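1,3,6,8-tetrahydroxynaphthalene synthase (Streptomyces coelicolor, PDB 1U0M) catalyses the iterative condensation of five malonyl-CoA units and the cyclisation of the resulting pentaketide to 1,3,6,8-tetrahydroxynaphthalene, a precursor of melanin. Local coordinates at residues Y221-I230 with L243-L254. Numbering follows the deposited sequence.
Sequences YLIPKTEDWI and LDKRVPATMEPL
With CG of W229 anti to its carbonyl carbon (chi1 -74°) and CG of R246 placed likewise, followed by a bend at chi3, the indole and the guanidinium group face each other at a tilt, their planes 28° apart. The arginine covers one indole face off-centre, toward the rim, its CB 4.2 Å from the six-membered ring centroid in an off-centre CH-pi contact. On the same face, D244 CB stands 4.3 Å from the centroid of the five-membered ring, a CH-pi contact over the face. The opposite face carries T226 CG2, and T250 CG2 meets the ring edge near its plane, 3.3 Å from W229 CZ3. What fixes the guanidinium is a side-on, two-nitrogen grip on D244: R246 NH2 reaches OD1 at 2.8 Å and R246 NE reaches OD2 at 2.9 Å, both from above the carboxylate plane. OD2 also accepts the backbone N of R246 through its anti lone pair, making an Asx turn within the type I turn D244 to V247. This turn leads out of the two-stranded hairpin 230-235/238-243 toward helix 251-263 of the thiolase-type fold. At the open end of the hairpin, where its two strands begin and finish, I230 and L243 form an antiparallel non-hydrogen-bonded pair, and D244 N donates to W229 O at 2.8 Å, almost straight (175°). L243 CD1 packs on I230 CG1 at 3.6 Å, while V247 CG1 meets I230 CD1; the I230 side chain lies about 6 Å from that of C146, the probable active-site cysteine. Were W229 an alanine, the indole would be gone, which would probably leave D244 CB and R246 CB without the ring face they lie over, and a gap beside T250 CG2. Farther along, the I223 and T250 side chains cross at about a right angle, CD1 of I223 lying by CB of T250, and CD1 also touches L254 CB on the helix.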
loop_
_atom_site.group_PDB
_atom_site.type_symbol
_atom_site.label_atom_id
_atom_site.label_comp_id
_atom_site.label_asym_id
_atom_site.label_seq_id
_atom_site.Cartn_x
_atom_site.Cartn_y
_atom_site.Cartn_z
ATOM N N TYR A 221 -5.397 8.084 -14.201
ATOM C CA TYR A 221 -5.553 9.494 -14.497
ATOM C C TYR A 221 -5.777 10.248 -13.199
ATOM O O TYR A 221 -6.673 9.919 -12.428
ATOM C CB TYR A 221 -6.724 9.722 -15.463
ATOM C CG TYR A 221 -6.988 11.184 -15.717
ATOM C CD1 TYR A 221 -7.844 11.908 -14.888
ATOM C CD2 TYR A 221 -6.311 11.871 -16.729
ATOM C CE1 TYR A 221 -8.017 13.284 -15.051
ATOM C CE2 TYR A 221 -6.472 13.246 -16.903
ATOM C CZ TYR A 221 -7.325 13.949 -16.055
ATOM O OH TYR A 221 -7.467 15.316 -16.188
ATOM N N LEU A 222 -4.952 11.262 -12.964
ATOM C CA LEU A 222 -5.046 12.071 -11.756
ATOM C C LEU A 222 -5.584 13.458 -12.074
ATOM O O LEU A 222 -4.975 14.207 -12.830
ATOM C CB LEU A 222 -3.665 12.193 -11.104
ATOM C CG LEU A 222 -3.519 12.741 -9.679
ATOM C CD1 LEU A 222 -3.892 14.219 -9.614
ATOM C CD2 LEU A 222 -4.391 11.912 -8.740
ATOM N N ILE A 223 -6.727 13.802 -11.494
ATOM C CA ILE A 223 -7.311 15.113 -11.716
ATOM C C ILE A 223 -6.438 16.150 -11.020
ATOM O O ILE A 223 -6.365 16.192 -9.793
ATOM C CB ILE A 223 -8.735 15.201 -11.143
ATOM C CG1 ILE A 223 -9.660 14.255 -11.909
ATOM C CG2 ILE A 223 -9.231 16.644 -11.216
ATOM C CD1 ILE A 223 -11.111 14.316 -11.466
ATOM N N PRO A 224 -5.766 17.005 -11.801
ATOM C CA PRO A 224 -4.889 18.046 -11.258
ATOM C C PRO A 224 -5.493 18.845 -10.112
ATOM O O PRO A 224 -6.682 19.163 -10.111
ATOM C CB PRO A 224 -4.594 18.915 -12.473
ATOM C CG PRO A 224 -4.581 17.904 -13.589
ATOM C CD PRO A 224 -5.799 17.063 -13.275
ATOM N N LYS A 225 -4.642 19.167 -9.144
ATOM C CA LYS A 225 -5.019 19.928 -7.963
ATOM C C LYS A 225 -6.332 19.551 -7.287
ATOM O O LYS A 225 -7.229 20.374 -7.141
ATOM C CB LYS A 225 -5.001 21.430 -8.275
ATOM C CG LYS A 225 -3.619 22.050 -8.108
ATOM C CD LYS A 225 -3.072 21.758 -6.703
ATOM C CE LYS A 225 -1.601 22.135 -6.563
ATOM N NZ LYS A 225 -0.995 21.560 -5.313
ATOM N N THR A 226 -6.430 18.297 -6.863
ATOM C CA THR A 226 -7.608 17.801 -6.160
ATOM C C THR A 226 -7.132 16.829 -5.074
ATOM O O THR A 226 -7.911 16.027 -4.548
ATOM C CB THR A 226 -8.572 17.077 -7.125
ATOM O OG1 THR A 226 -7.842 16.132 -7.911
ATOM C CG2 THR A 226 -9.251 18.073 -8.054
ATOM N N GLU A 227 -5.844 16.933 -4.740
ATOM C CA GLU A 227 -5.207 16.067 -3.745
ATOM C C GLU A 227 -5.967 15.972 -2.432
ATOM O O GLU A 227 -6.154 14.875 -1.906
ATOM C CB GLU A 227 -3.773 16.536 -3.456
ATOM C CG GLU A 227 -2.886 16.587 -4.675
ATOM C CD GLU A 227 -2.836 17.968 -5.312
ATOM O OE1 GLU A 227 -3.838 18.724 -5.223
ATOM O OE2 GLU A 227 -1.789 18.286 -5.915
ATOM N N ASP A 228 -6.413 17.117 -1.919
ATOM C CA ASP A 228 -7.148 17.162 -0.660
ATOM C C ASP A 228 -8.658 17.089 -0.805
ATOM O O ASP A 228 -9.385 17.331 0.160
ATOM C CB ASP A 228 -6.787 18.432 0.135
ATOM C CG ASP A 228 -7.247 19.716 -0.552
ATOM O OD1 ASP A 228 -8.456 19.861 -0.843
ATOM O OD2 ASP A 228 -6.389 20.591 -0.797
ATOM N N TRP A 229 -9.141 16.745 -1.992
ATOM C CA TRP A 229 -10.586 16.675 -2.207
ATOM C C TRP A 229 -11.273 15.432 -1.640
ATOM O O TRP A 229 -12.423 15.504 -1.224
ATOM C CB TRP A 229 -10.877 16.866 -3.690
ATOM C CG TRP A 229 -10.696 18.310 -4.080
ATOM C CD1 TRP A 229 -9.931 19.244 -3.429
ATOM C CD2 TRP A 229 -11.327 18.998 -5.165
ATOM N NE1 TRP A 229 -10.055 20.469 -4.037
ATOM C CE2 TRP A 229 -10.904 20.348 -5.107
ATOM C CE3 TRP A 229 -12.208 18.609 -6.180
ATOM C CZ2 TRP A 229 -11.336 21.307 -6.025
ATOM C CZ3 TRP A 229 -12.638 19.568 -7.092
ATOM C CH2 TRP A 229 -12.199 20.900 -7.007
ATOM N N ILE A 230 -10.565 14.303 -1.615
ATOM C CA ILE A 230 -11.088 13.057 -1.041
ATOM C C ILE A 230 -9.908 12.495 -0.247
ATOM O O ILE A 230 -9.039 11.808 -0.783
ATOM C CB ILE A 230 -11.531 12.065 -2.122
ATOM C CG1 ILE A 230 -12.386 12.789 -3.175
ATOM C CG2 ILE A 230 -12.352 10.955 -1.475
ATOM C CD1 ILE A 230 -12.939 11.897 -4.274
ATOM N N LEU A 243 -14.486 14.897 2.349
ATOM C CA LEU A 243 -14.947 14.881 0.974
ATOM C C LEU A 243 -15.412 16.288 0.593
ATOM O O LEU A 243 -16.425 16.780 1.103
ATOM C CB LEU A 243 -16.088 13.882 0.844
ATOM C CG LEU A 243 -16.611 13.540 -0.546
ATOM C CD1 LEU A 243 -15.511 12.947 -1.417
ATOM C CD2 LEU A 243 -17.758 12.568 -0.375
ATOM N N ASP A 244 -14.652 16.932 -0.291
ATOM C CA ASP A 244 -14.952 18.286 -0.749
ATOM C C ASP A 244 -16.281 18.355 -1.497
ATOM O O ASP A 244 -16.591 17.509 -2.332
ATOM C CB ASP A 244 -13.826 18.798 -1.655
ATOM C CG ASP A 244 -13.947 20.284 -1.970
ATOM O OD1 ASP A 244 -13.081 21.063 -1.515
ATOM O OD2 ASP A 244 -14.902 20.673 -2.672
ATOM N N LYS A 245 -17.052 19.384 -1.177
ATOM C CA LYS A 245 -18.361 19.639 -1.776
ATOM C C LYS A 245 -18.319 19.562 -3.296
ATOM O O LYS A 245 -19.296 19.176 -3.930
ATOM C CB LYS A 245 -18.840 21.034 -1.371
ATOM C CG LYS A 245 -18.800 21.337 0.136
ATOM C CD LYS A 245 -17.418 21.098 0.786
ATOM C CE LYS A 245 -16.267 21.723 -0.003
ATOM N NZ LYS A 245 -16.414 23.188 -0.228
ATOM N N ARG A 246 -17.169 19.927 -3.859
ATOM C CA ARG A 246 -16.943 19.954 -5.302
ATOM C C ARG A 246 -16.639 18.627 -5.987
ATOM O O ARG A 246 -16.440 18.593 -7.200
ATOM C CB ARG A 246 -15.799 20.912 -5.618
ATOM C CG ARG A 246 -16.068 22.346 -5.243
ATOM C CD ARG A 246 -14.798 23.172 -5.319
ATOM N NE ARG A 246 -13.827 22.769 -4.302
ATOM C CZ ARG A 246 -12.683 23.404 -4.064
ATOM N NH1 ARG A 246 -12.357 24.480 -4.773
ATOM N NH2 ARG A 246 -11.869 22.970 -3.111
ATOM N N VAL A 247 -16.605 17.539 -5.231
ATOM C CA VAL A 247 -16.294 16.249 -5.818
ATOM C C VAL A 247 -17.171 15.830 -7.004
ATOM O O VAL A 247 -16.653 15.423 -8.040
ATOM C CB VAL A 247 -16.306 15.138 -4.746
ATOM C CG1 VAL A 247 -16.080 13.778 -5.396
ATOM C CG2 VAL A 247 -15.206 15.405 -3.727
ATOM N N PRO A 248 -18.504 15.926 -6.878
ATOM C CA PRO A 248 -19.344 15.522 -8.015
ATOM C C PRO A 248 -19.039 16.297 -9.307
ATOM O O PRO A 248 -18.882 15.704 -10.378
ATOM C CB PRO A 248 -20.759 15.768 -7.498
ATOM C CG PRO A 248 -20.571 16.947 -6.594
ATOM C CD PRO A 248 -19.314 16.577 -5.834
ATOM N N ALA A 249 -18.947 17.618 -9.195
ATOM C CA ALA A 249 -18.657 18.474 -10.341
ATOM C C ALA A 249 -17.397 18.045 -11.095
ATOM O O ALA A 249 -17.231 18.370 -12.274
ATOM C CB ALA A 249 -18.520 19.928 -9.885
ATOM N N THR A 250 -16.511 17.317 -10.418
ATOM C CA THR A 250 -15.263 16.858 -11.032
ATOM C C THR A 250 -15.527 15.834 -12.139
ATOM O O THR A 250 -14.610 15.415 -12.852
ATOM C CB THR A 250 -14.314 16.224 -9.982
ATOM O OG1 THR A 250 -14.866 14.986 -9.518
ATOM C CG2 THR A 250 -14.124 17.168 -8.796
ATOM N N MET A 251 -16.788 15.438 -12.278
ATOM C CA MET A 251 -17.177 14.474 -13.297
ATOM C C MET A 251 -16.915 15.043 -14.695
ATOM O O MET A 251 -16.600 14.305 -15.631
ATOM C CB MET A 251 -18.658 14.132 -13.151
ATOM C CG MET A 251 -18.965 12.651 -13.268
ATOM S SD MET A 251 -18.287 11.701 -11.890
ATOM C CE MET A 251 -16.816 11.018 -12.618
ATOM N N GLU A 252 -17.040 16.360 -14.824
ATOM C CA GLU A 252 -16.813 17.024 -16.102
ATOM C C GLU A 252 -15.373 16.815 -16.568
ATOM O O GLU A 252 -15.137 16.335 -17.677
ATOM C CB GLU A 252 -17.135 18.524 -15.987
ATOM C CG GLU A 252 -16.980 19.312 -17.285
ATOM C CD GLU A 252 -17.479 20.750 -17.172
ATOM O OE1 GLU A 252 -18.689 20.946 -16.920
ATOM O OE2 GLU A 252 -16.666 21.689 -17.339
ATOM N N PRO A 253 -14.387 17.160 -15.726
ATOM C CA PRO A 253 -12.983 16.986 -16.114
ATOM C C PRO A 253 -12.546 15.533 -16.282
ATOM O O PRO A 253 -11.566 15.253 -16.967
ATOM C CB PRO A 253 -12.227 17.678 -14.982
ATOM C CG PRO A 253 -13.194 18.724 -14.516
ATOM C CD PRO A 253 -14.479 17.947 -14.484
ATOM N N LEU A 254 -13.271 14.611 -15.658
ATOM C CA LEU A 254 -12.920 13.198 -15.733
ATOM C C LEU A 254 -13.447 12.493 -16.971
ATOM O O LEU A 254 -12.810 11.570 -17.481
ATOM C CB LEU A 254 -13.416 12.466 -14.482
ATOM C CG LEU A 254 -13.335 10.933 -14.482
ATOM C CD1 LEU A 254 -11.919 10.464 -14.766
ATOM C CD2 LEU A 254 -13.787 10.421 -13.139
#